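Local coordinates for protein NAD-dependent aldehyde dehydrogenase (Sinorhizobium meliloti, PDB 3U4J) that probably oxidises aldehydes with NAD or NADP as electron acceptor, as a tetrameric member of the aldehyde dehydrogenase family that also binds calcium, at residues A106-G114 / F199-L207; E123-A134 / F173-W184. All blocks are in the same frame, centred on the assembly; numbering follows the deposited sequence.

Interaction 1. Residues A106-G114 / F199-L207; sequences ALIESLEVG and FTSGTSIRL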
loop_
_atom_site.group_PDB
_atom_site.type_symbol
_atom_site.label_atom_id
_atom_site.label_comp_id
_atom_site.label_asym_id
_atom_site.label_seq_id
_atom_site.Cartn_x
_atom_site.Cartn_y
_atom_site.Cartn_z
ATOM N N ALA A 106 -35.104 7.291 9.904
ATOM C CA ALA A 106 -35.597 7.148 8.533
ATOM C C ALA A 106 -36.777 8.087 8.378
ATOM O O ALA A 106 -36.936 8.754 7.328
ATOM C CB ALA A 106 -36.029 5.684 8.254
ATOM N N LEU A 107 -37.610 8.125 9.425
ATOM C CA LEU A 107 -38.786 9.005 9.427
ATOM C C LEU A 107 -38.412 10.500 9.352
ATOM O O LEU A 107 -39.008 11.264 8.578
ATOM C CB LEU A 107 -39.708 8.702 10.621
ATOM C CG LEU A 107 -40.976 9.591 10.714
ATOM C CD1 LEU A 107 -41.905 9.451 9.459
ATOM C CD2 LEU A 107 -41.745 9.306 11.995
ATOM N N ILE A 108 -37.428 10.917 10.146
ATOM C CA ILE A 108 -36.925 12.297 10.077
ATOM C C ILE A 108 -36.519 12.634 8.620
ATOM O O ILE A 108 -36.991 13.622 8.059
ATOM C CB ILE A 108 -35.757 12.532 11.064
ATOM C CG1 ILE A 108 -36.217 12.318 12.501
ATOM C CG2 ILE A 108 -35.166 13.993 10.940
ATOM C CD1 ILE A 108 -35.049 12.493 13.504
ATOM N N GLU A 109 -35.684 11.780 8.006
ATOM C CA GLU A 109 -35.153 12.040 6.668
ATOM C C GLU A 109 -36.302 12.147 5.694
ATOM O O GLU A 109 -36.300 13.011 4.832
ATOM C CB GLU A 109 -34.246 10.900 6.153
ATOM C CG GLU A 109 -32.801 10.890 6.591
ATOM C CD GLU A 109 -31.927 12.028 6.061
ATOM O OE1 GLU A 109 -31.084 11.801 5.145
ATOM O OE2 GLU A 109 -32.056 13.129 6.614
ATOM N N SER A 110 -37.263 11.239 5.819
ATOM C CA SER A 110 -38.416 11.200 4.911
ATOM C C SER A 110 -39.222 12.501 4.987
ATOM O O SER A 110 -39.551 13.133 3.957
ATOM C CB SER A 110 -39.312 10.003 5.257
ATOM O OG SER A 110 -40.401 9.924 4.367
ATOM N N LEU A 111 -39.546 12.891 6.214
ATOM C CA LEU A 111 -40.340 14.092 6.439
ATOM C C LEU A 111 -39.637 15.375 5.975
ATOM O O LEU A 111 -40.267 16.248 5.390
ATOM C CB LEU A 111 -40.701 14.191 7.921
ATOM C CG LEU A 111 -41.766 13.210 8.437
ATOM C CD1 LEU A 111 -41.890 13.313 9.992
ATOM C CD2 LEU A 111 -43.081 13.477 7.749
ATOM N N GLU A 112 -38.339 15.503 6.270
ATOM C CA GLU A 112 -37.625 16.737 5.981
ATOM C C GLU A 112 -37.185 16.808 4.529
ATOM O O GLU A 112 -37.188 17.884 3.939
ATOM C CB GLU A 112 -36.405 16.922 6.899
ATOM C CG GLU A 112 -36.766 16.989 8.372
ATOM C CD GLU A 112 -35.585 17.263 9.286
ATOM O OE1 GLU A 112 -34.436 17.420 8.808
ATOM O OE2 GLU A 112 -35.816 17.329 10.512
ATOM N N VAL A 113 -36.787 15.674 3.965
ATOM C CA VAL A 113 -36.261 15.671 2.610
ATOM C C VAL A 113 -37.374 15.410 1.569
ATOM O O VAL A 113 -37.235 15.836 0.448
ATOM C CB VAL A 113 -35.097 14.623 2.423
ATOM C CG1 VAL A 113 -34.615 14.563 0.966
ATOM C CG2 VAL A 113 -33.937 14.903 3.370
ATOM N N GLY A 114 -38.451 14.721 1.937
ATOM C CA GLY A 114 -39.429 14.235 0.946
ATOM C C GLY A 114 -39.002 12.922 0.305
ATOM O O GLY A 114 -39.493 12.545 -0.746
ATOM N N PHE A 199 -32.786 23.269 5.094
ATOM C CA PHE A 199 -33.975 22.423 4.917
ATOM C C PHE A 199 -33.996 21.098 5.693
ATOM O O PHE A 199 -35.064 20.513 5.856
ATOM C CB PHE A 199 -34.199 22.054 3.436
ATOM C CG PHE A 199 -34.345 23.242 2.525
ATOM C CD1 PHE A 199 -35.292 24.234 2.795
ATOM C CD2 PHE A 199 -33.543 23.372 1.412
ATOM C CE1 PHE A 199 -35.444 25.343 1.945
ATOM C CE2 PHE A 199 -33.678 24.474 0.549
ATOM C CZ PHE A 199 -34.628 25.465 0.822
ATOM N N THR A 200 -32.838 20.599 6.106
ATOM C CA THR A 200 -32.733 19.173 6.478
ATOM C C THR A 200 -31.710 18.958 7.591
ATOM O O THR A 200 -30.714 18.258 7.420
ATOM C CB THR A 200 -32.354 18.284 5.279
ATOM O OG1 THR A 200 -31.179 18.806 4.653
ATOM C CG2 THR A 200 -33.477 18.242 4.221
ATOM N N SER A 201 -31.951 19.566 8.737
ATOM C CA SER A 201 -30.961 19.508 9.790
ATOM C C SER A 201 -31.211 18.425 10.833
ATOM O O SER A 201 -30.346 18.150 11.635
ATOM C CB SER A 201 -30.841 20.884 10.448
ATOM O OG SER A 201 -30.334 21.815 9.508
ATOM N N GLY A 202 -32.382 17.809 10.808
ATOM C CA GLY A 202 -32.808 16.927 11.887
ATOM C C GLY A 202 -31.935 15.695 12.036
ATOM O O GLY A 202 -31.448 15.403 13.137
ATOM N N THR A 203 -31.703 14.956 10.949
ATOM C CA THR A 203 -30.855 13.749 11.127
ATOM C C THR A 203 -29.398 14.068 11.492
ATOM O O THR A 203 -28.753 13.269 12.184
ATOM C CB THR A 203 -30.931 12.731 9.950
ATOM O OG1 THR A 203 -30.474 13.352 8.764
ATOM C CG2 THR A 203 -32.332 12.236 9.773
ATOM N N SER A 204 -28.886 15.230 11.068
ATOM C CA SER A 204 -27.503 15.607 11.377
ATOM C C SER A 204 -27.281 15.996 12.837
ATOM O O SER A 204 -26.234 15.733 13.401
ATOM C CB SER A 204 -27.032 16.742 10.447
ATOM O OG SER A 204 -27.074 16.251 9.100
ATOM N N ILE A 205 -28.273 16.641 13.432
ATOM C CA ILE A 205 -28.231 16.980 14.838
ATOM C C ILE A 205 -28.374 15.670 15.613
ATOM O O ILE A 205 -27.634 15.423 16.576
ATOM C CB ILE A 205 -29.392 17.970 15.192
ATOM C CG1 ILE A 205 -29.027 19.390 14.736
ATOM C CG2 ILE A 205 -29.713 17.926 16.680
ATOM C CD1 ILE A 205 -30.241 20.338 14.666
ATOM N N ARG A 206 -29.305 14.822 15.188
ATOM C CA ARG A 206 -29.413 13.504 15.827
ATOM C C ARG A 206 -28.095 12.721 15.750
ATOM O O ARG A 206 -27.708 12.069 16.719
ATOM C CB ARG A 206 -30.594 12.642 15.294
ATOM C CG ARG A 206 -31.994 13.141 15.649
ATOM C CD ARG A 206 -32.304 13.110 17.142
ATOM N NE ARG A 206 -32.494 11.741 17.636
ATOM C CZ ARG A 206 -31.767 11.172 18.602
ATOM N NH1 ARG A 206 -30.798 11.844 19.208
ATOM N NH2 ARG A 206 -32.024 9.922 18.981
ATOM N N LEU A 207 -27.396 12.801 14.619
ATOM C CA LEU A 207 -26.124 12.058 14.486
ATOM C C LEU A 207 -25.101 12.566 15.506
ATOM O O LEU A 207 -24.393 11.759 16.125
ATOM C CB LEU A 207 -25.564 12.167 13.058
ATOM C CG LEU A 207 -24.307 11.417 12.659
ATOM C CD1 LEU A 207 -24.428 9.900 12.946
ATOM C CD2 LEU A 207 -24.019 11.646 11.160
HETATM O O HOH W 1 -32.805 15.404 8.190
#
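Glu112 and Glu109 of helix 102-113 direct their carboxylates at the N-terminal end of helix 202-214, the helix that follows strand 191-195 in the Rossmann-like domain of this aldehyde dehydrogenase. The short axes of 106-113 and 202-207 run nearly antiparallel, at 150°. From CB to carboxylate, Glu112 lies along 200-202: CB stands 4.2 Å from Thr200 CG2, and the chain then runs extended past CG, which carries CD up to Gly202. OE1 accepts a hydrogen bond from the amide of Gly202 on its syn lone pair, with Gly202 N 2.9 Å from Glu112 OE1, while OE2 lies against Gly202 CA. Glu112 OE2 and Ile108 CG2 close in on the side of Gly202 where a CB would point. Backbone N-H groups at the start of a helix would be expected to favour the negative form of such an acid.

Glu109 bends at chi2 (-67°), which turns its carboxylate toward Thr203. Thr203 OG1 donates to Glu109 OE2 at 2.7 Å, approaching from above the carboxylate plane. An apolar residue such as leucine in place of Glu109 would probably deprive Thr203 OG1 of its acceptor and leave the neighbouring water less firmly placed. Apolar branches flank this polar centre: Ile108 CG2 lies 3.5 Å from Thr203 CG2, and Val113 CG2 is pressed against Thr200 CG2 at the same close spacing. Arg206 sends its guanidinium to Glu104 and Glu209, and its CG touches Ile108 CD1. One water ties the two acids together, donating to Glu109 OE2 and to Glu112 OE1 (2.7 Å) and accepting from Thr203 N at 3.0 Å.

Interaction 2. Residues E123-A134 / F173-W184; sequences EIGFCADLWSYA and FPFIIASERVPW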
loop_
_atom_site.group_PDB
_atom_site.type_symbol
_atom_site.label_atom_id
_atom_site.label_comp_id
_atom_site.label_asym_id
_atom_site.label_seq_id
_atom_site.Cartn_x
_atom_site.Cartn_y
_atom_site.Cartn_z
ATOM N N GLU A 123 -31.200 3.872 3.363
ATOM C CA GLU A 123 -30.088 4.809 3.586
ATOM C C GLU A 123 -29.522 4.845 5.012
ATOM O O GLU A 123 -28.304 4.930 5.193
ATOM C CB GLU A 123 -30.466 6.212 3.141
ATOM C CG GLU A 123 -30.510 6.337 1.652
ATOM C CD GLU A 123 -30.917 7.735 1.189
ATOM O OE1 GLU A 123 -30.859 8.712 1.996
ATOM O OE2 GLU A 123 -31.303 7.848 0.002
ATOM N N ILE A 124 -30.400 4.827 6.009
ATOM C CA ILE A 124 -29.949 4.824 7.405
ATOM C C ILE A 124 -29.113 3.572 7.656
ATOM O O ILE A 124 -28.063 3.648 8.267
ATOM C CB ILE A 124 -31.141 4.856 8.414
ATOM C CG1 ILE A 124 -32.071 6.044 8.130
ATOM C CG2 ILE A 124 -30.643 4.889 9.881
ATOM C CD1 ILE A 124 -31.372 7.459 8.066
ATOM N N GLY A 125 -29.590 2.418 7.177
ATOM C CA GLY A 125 -28.818 1.165 7.262
ATOM C C GLY A 125 -27.464 1.255 6.584
ATOM O O GLY A 125 -26.444 0.793 7.112
ATOM N N PHE A 126 -27.444 1.836 5.395
ATOM C CA PHE A 126 -26.187 2.099 4.708
ATOM C C PHE A 126 -25.245 3.021 5.512
ATOM O O PHE A 126 -24.041 2.796 5.585
ATOM C CB PHE A 126 -26.461 2.682 3.328
ATOM C CG PHE A 126 -25.251 2.704 2.441
ATOM C CD1 PHE A 126 -24.820 1.545 1.799
ATOM C CD2 PHE A 126 -24.543 3.884 2.239
ATOM C CE1 PHE A 126 -23.689 1.569 0.955
ATOM C CE2 PHE A 126 -23.423 3.917 1.424
ATOM C CZ PHE A 126 -22.988 2.761 0.780
ATOM N N CYS A 127 -25.806 4.046 6.137
ATOM C CA CYS A 127 -24.995 4.942 6.969
ATOM C C CYS A 127 -24.395 4.213 8.154
ATOM O O CYS A 127 -23.249 4.487 8.526
ATOM C CB CYS A 127 -25.830 6.107 7.481
ATOM S SG CYS A 127 -26.202 7.253 6.158
ATOM N N ALA A 128 -25.161 3.294 8.759
ATOM C CA ALA A 128 -24.578 2.508 9.834
ATOM C C ALA A 128 -23.372 1.720 9.282
ATOM O O ALA A 128 -22.356 1.577 9.971
ATOM C CB ALA A 128 -25.611 1.566 10.470
ATOM N N ASP A 129 -23.482 1.231 8.042
ATOM C CA ASP A 129 -22.381 0.473 7.414
ATOM C C ASP A 129 -21.183 1.378 7.098
ATOM O O ASP A 129 -20.024 0.955 7.226
ATOM C CB ASP A 129 -22.847 -0.259 6.135
ATOM C CG ASP A 129 -21.833 -1.291 5.649
ATOM O OD1 ASP A 129 -21.413 -2.175 6.432
ATOM O OD2 ASP A 129 -21.460 -1.228 4.475
ATOM N N LEU A 130 -21.452 2.629 6.694
ATOM C CA LEU A 130 -20.375 3.588 6.489
ATOM C C LEU A 130 -19.596 3.825 7.763
ATOM O O LEU A 130 -18.362 3.829 7.737
ATOM C CB LEU A 130 -20.895 4.915 5.962
ATOM C CG LEU A 130 -21.365 4.945 4.496
ATOM C CD1 LEU A 130 -22.221 6.217 4.300
ATOM C CD2 LEU A 130 -20.198 4.928 3.522
ATOM N N TRP A 131 -20.322 4.021 8.857
ATOM C CA TRP A 131 -19.690 4.270 10.150
ATOM C C TRP A 131 -18.905 3.010 10.531
ATOM O O TRP A 131 -17.785 3.125 11.002
ATOM C CB TRP A 131 -20.732 4.640 11.237
ATOM C CG TRP A 131 -21.051 6.108 11.255
ATOM C CD1 TRP A 131 -21.946 6.774 10.426
ATOM C CD2 TRP A 131 -20.468 7.105 12.099
ATOM N NE1 TRP A 131 -21.943 8.129 10.714
ATOM C CE2 TRP A 131 -21.057 8.352 11.748
ATOM C CE3 TRP A 131 -19.498 7.073 13.129
ATOM C CZ2 TRP A 131 -20.713 9.544 12.386
ATOM C CZ3 TRP A 131 -19.157 8.270 13.766
ATOM C CH2 TRP A 131 -19.755 9.491 13.386
ATOM N N SER A 132 -19.460 1.812 10.295
ATOM C CA SER A 132 -18.734 0.584 10.659
ATOM C C SER A 132 -17.476 0.378 9.842
ATOM O O SER A 132 -16.449 0.008 10.386
ATOM C CB SER A 132 -19.596 -0.677 10.527
ATOM O OG SER A 132 -20.759 -0.533 11.314
ATOM N N TYR A 133 -17.576 0.568 8.535
ATOM C CA TYR A 133 -16.408 0.460 7.661
ATOM C C TYR A 133 -15.287 1.401 8.119
ATOM O O TYR A 133 -14.110 1.008 8.202
ATOM C CB TYR A 133 -16.767 0.762 6.186
ATOM C CG TYR A 133 -15.503 0.817 5.340
ATOM C CD1 TYR A 133 -15.000 -0.321 4.699
ATOM C CD2 TYR A 133 -14.787 2.010 5.211
ATOM C CE1 TYR A 133 -13.811 -0.245 3.957
ATOM C CE2 TYR A 133 -13.595 2.077 4.483
ATOM C CZ TYR A 133 -13.124 0.956 3.872
ATOM O OH TYR A 133 -11.941 1.052 3.178
ATOM N N ALA A 134 -15.647 2.660 8.380
ATOM C CA ALA A 134 -14.647 3.690 8.748
ATOM C C ALA A 134 -14.038 3.382 10.098
ATOM O O ALA A 134 -12.827 3.520 10.299
ATOM C CB ALA A 134 -15.320 5.082 8.763
ATOM N N PHE A 173 -29.118 14.322 0.339
ATOM C CA PHE A 173 -28.757 13.103 1.092
ATOM C C PHE A 173 -28.083 13.496 2.411
ATOM O O PHE A 173 -26.883 13.273 2.591
ATOM C CB PHE A 173 -27.792 12.217 0.292
ATOM C CG PHE A 173 -28.366 11.661 -0.978
ATOM C CD1 PHE A 173 -29.172 10.532 -0.951
ATOM C CD2 PHE A 173 -28.078 12.262 -2.193
ATOM C CE1 PHE A 173 -29.711 10.002 -2.161
ATOM C CE2 PHE A 173 -28.602 11.761 -3.401
ATOM C CZ PHE A 173 -29.409 10.621 -3.377
ATOM N N PRO A 174 -28.838 14.098 3.325
ATOM C CA PRO A 174 -28.154 14.694 4.477
ATOM C C PRO A 174 -27.451 13.663 5.336
ATOM O O PRO A 174 -26.289 13.882 5.699
ATOM C CB PRO A 174 -29.278 15.353 5.272
ATOM C CG PRO A 174 -30.384 15.551 4.272
ATOM C CD PRO A 174 -30.286 14.320 3.380
ATOM N N PHE A 175 -28.113 12.547 5.635
ATOM C CA PHE A 175 -27.518 11.604 6.569
ATOM C C PHE A 175 -26.351 10.891 5.903
ATOM O O PHE A 175 -25.297 10.643 6.526
ATOM C CB PHE A 175 -28.561 10.614 7.118
ATOM C CG PHE A 175 -28.189 10.017 8.469
ATOM C CD1 PHE A 175 -28.116 10.821 9.613
ATOM C CD2 PHE A 175 -27.951 8.653 8.609
ATOM C CE1 PHE A 175 -27.823 10.282 10.859
ATOM C CE2 PHE A 175 -27.624 8.088 9.880
ATOM C CZ PHE A 175 -27.571 8.889 10.983
ATOM N N ILE A 176 -26.547 10.547 4.628
ATOM C CA ILE A 176 -25.512 9.852 3.869
ATOM C C ILE A 176 -24.242 10.656 3.791
ATOM O O ILE A 176 -23.149 10.142 4.068
ATOM C CB ILE A 176 -26.001 9.472 2.446
ATOM C CG1 ILE A 176 -26.984 8.290 2.536
ATOM C CG2 ILE A 176 -24.817 9.172 1.536
ATOM C CD1 ILE A 176 -26.330 6.917 2.425
ATOM N N ILE A 177 -24.368 11.925 3.413
ATOM C CA ILE A 177 -23.183 12.739 3.196
ATOM C C ILE A 177 -22.461 12.992 4.516
ATOM O O ILE A 177 -21.230 12.965 4.560
ATOM C CB ILE A 177 -23.496 14.007 2.334
ATOM C CG1 ILE A 177 -23.861 13.497 0.909
ATOM C CG2 ILE A 177 -22.260 14.903 2.183
ATOM C CD1 ILE A 177 -24.699 14.415 0.093
ATOM N N ALA A 178 -23.213 13.211 5.590
ATOM C CA ALA A 178 -22.568 13.335 6.912
ATOM C C ALA A 178 -21.752 12.056 7.211
ATOM O O ALA A 178 -20.580 12.127 7.654
ATOM C CB ALA A 178 -23.607 13.560 7.974
ATOM N N SER A 179 -22.374 10.907 6.922
ATOM C CA SER A 179 -21.794 9.608 7.189
ATOM C C SER A 179 -20.647 9.225 6.234
ATOM O O SER A 179 -19.843 8.353 6.568
ATOM C CB SER A 179 -22.883 8.531 7.191
ATOM O OG SER A 179 -23.772 8.719 8.276
ATOM N N GLU A 180 -20.572 9.863 5.060
ATOM C CA GLU A 180 -19.407 9.705 4.153
ATOM C C GLU A 180 -18.251 10.647 4.510
ATOM O O GLU A 180 -17.178 10.547 3.937
ATOM C CB GLU A 180 -19.770 10.026 2.696
ATOM C CG GLU A 180 -20.800 9.168 2.017
ATOM C CD GLU A 180 -21.120 9.696 0.598
ATOM O OE1 GLU A 180 -20.723 10.848 0.245
ATOM O OE2 GLU A 180 -21.790 8.960 -0.158
ATOM N N ARG A 181 -18.479 11.602 5.404
ATOM C CA ARG A 181 -17.450 12.633 5.705
ATOM C C ARG A 181 -16.996 12.568 7.162
ATOM O O ARG A 181 -15.813 12.411 7.428
ATOM C CB ARG A 181 -17.977 14.053 5.437
ATOM C CG ARG A 181 -18.478 14.290 3.995
ATOM C CD ARG A 181 -17.344 14.369 2.954
ATOM N NE ARG A 181 -17.950 14.698 1.662
ATOM C CZ ARG A 181 -18.579 13.833 0.877
ATOM N NH1 ARG A 181 -18.615 12.536 1.179
ATOM N NH2 ARG A 181 -19.176 14.266 -0.228
ATOM N N VAL A 182 -17.933 12.724 8.094
ATOM C CA VAL A 182 -17.598 12.780 9.521
ATOM C C VAL A 182 -16.741 11.587 9.994
ATOM O O VAL A 182 -15.710 11.794 10.622
ATOM C CB VAL A 182 -18.864 12.988 10.420
ATOM C CG1 VAL A 182 -18.537 12.836 11.930
ATOM C CG2 VAL A 182 -19.526 14.363 10.136
ATOM N N PRO A 183 -17.150 10.336 9.682
ATOM C CA PRO A 183 -16.362 9.211 10.252
ATOM C C PRO A 183 -14.919 9.157 9.739
ATOM O O PRO A 183 -14.021 8.800 10.488
ATOM C CB PRO A 183 -17.143 7.950 9.788
ATOM C CG PRO A 183 -18.517 8.417 9.454
ATOM C CD PRO A 183 -18.340 9.855 8.955
ATOM N N TRP A 184 -14.695 9.525 8.479
ATOM C CA TRP A 184 -13.367 9.557 7.926
ATOM C C TRP A 184 -12.509 10.651 8.558
ATOM O O TRP A 184 -11.304 10.451 8.815
ATOM C CB TRP A 184 -13.420 9.701 6.403
ATOM C CG TRP A 184 -13.595 8.341 5.706
ATOM C CD1 TRP A 184 -12.612 7.604 5.105
ATOM C CD2 TRP A 184 -14.812 7.570 5.579
ATOM N NE1 TRP A 184 -13.140 6.423 4.623
ATOM C CE2 TRP A 184 -14.482 6.377 4.889
ATOM C CE3 TRP A 184 -16.149 7.782 5.964
ATOM C CZ2 TRP A 184 -15.441 5.393 4.555
ATOM C CZ3 TRP A 184 -17.118 6.788 5.663
ATOM C CH2 TRP A 184 -16.749 5.601 4.960
HETATM O O HOH W 2 -29.399 10.697 3.447
#
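Glu123 begins the contact by setting OE2 at the edge of the Phe173 ring, 3.4 Å from Phe173 CE1. Its OE1 accepts a hydrogen bond from a water that in turn accepts from Ile176 N, bridging the carboxylate to the first turn of the second helix; Lys115 and Gln119 also bind this acid. Ile124 crosses Phe175 at about a right angle, its CD1 touching CD2 of the ring, and Phe126 CD2 meets Ile176 CD1 at 3.5 Å. Cys127 comes next, with SG anti to its carbonyl carbon (chi1 -72°), which places the sulfur obliquely beside the Phe175 ring, 3.3 Å from Phe175 CD2, in a sulfur-aromatic contact. Asp129 turns instead to the second subunit, where it pairs with Arg89 and Arg139 of that chain.

Leu130 is a knob in a hole lined by Ile176, Ser179, Glu180 and Trp184: CD1 reaches Ser179 CB, CD2 the CH2 corner of Trp184. Nearby, the carbonyl oxygen of Ser179 is buried without a hydrogen-bonding partner. Trp131 is held in two ways. Pro183 CG sits over one face, 3.5 Å from the centroid of the Trp131 five-membered ring, a CH-pi contact; at the ring edge, Trp131 NE1 gives a weak hydrogen bond to Ser179 OG (3.1 Å), whose own proton goes to Phe175 O. Tyr133 meets Trp184 rim to rim, their planes 23° apart. Finally Ala134 CB stands almost on the normal of the Trp184 six-membered ring, 3.8 Å from its centroid. The axes of 123-134 and 174-184 run parallel, 5° apart, and helix 174-187 is the connection between the parallel, paired strands 153-168 and 191-195, the beta-alpha-beta crossover typical of a Rossmann-like dehydrogenase domain.

Interaction 2 is nested along the chain within the loop that interaction 1 closes, and their centres lie 14 Å apart. They meet at the start of helix 174-187, where Glu109 OE1 probably accepts a hydrogen bond from Phe175 N at 3.1 Å. Glu109 thus appears to use one oxygen for each of the two helices. Phe175 is shared as well, its CE1 resting 3.4 Å from Thr203 O, and Pro174 packs against Thr200. Helix 174-187 therefore links both contacts. Interaction 1 is nearer the metal: the Glu112 side chain is about 12 Å from the calcium ion bound at Leu17 and Glu50, whereas interaction 2 lies away from that site and extends toward the second subunit.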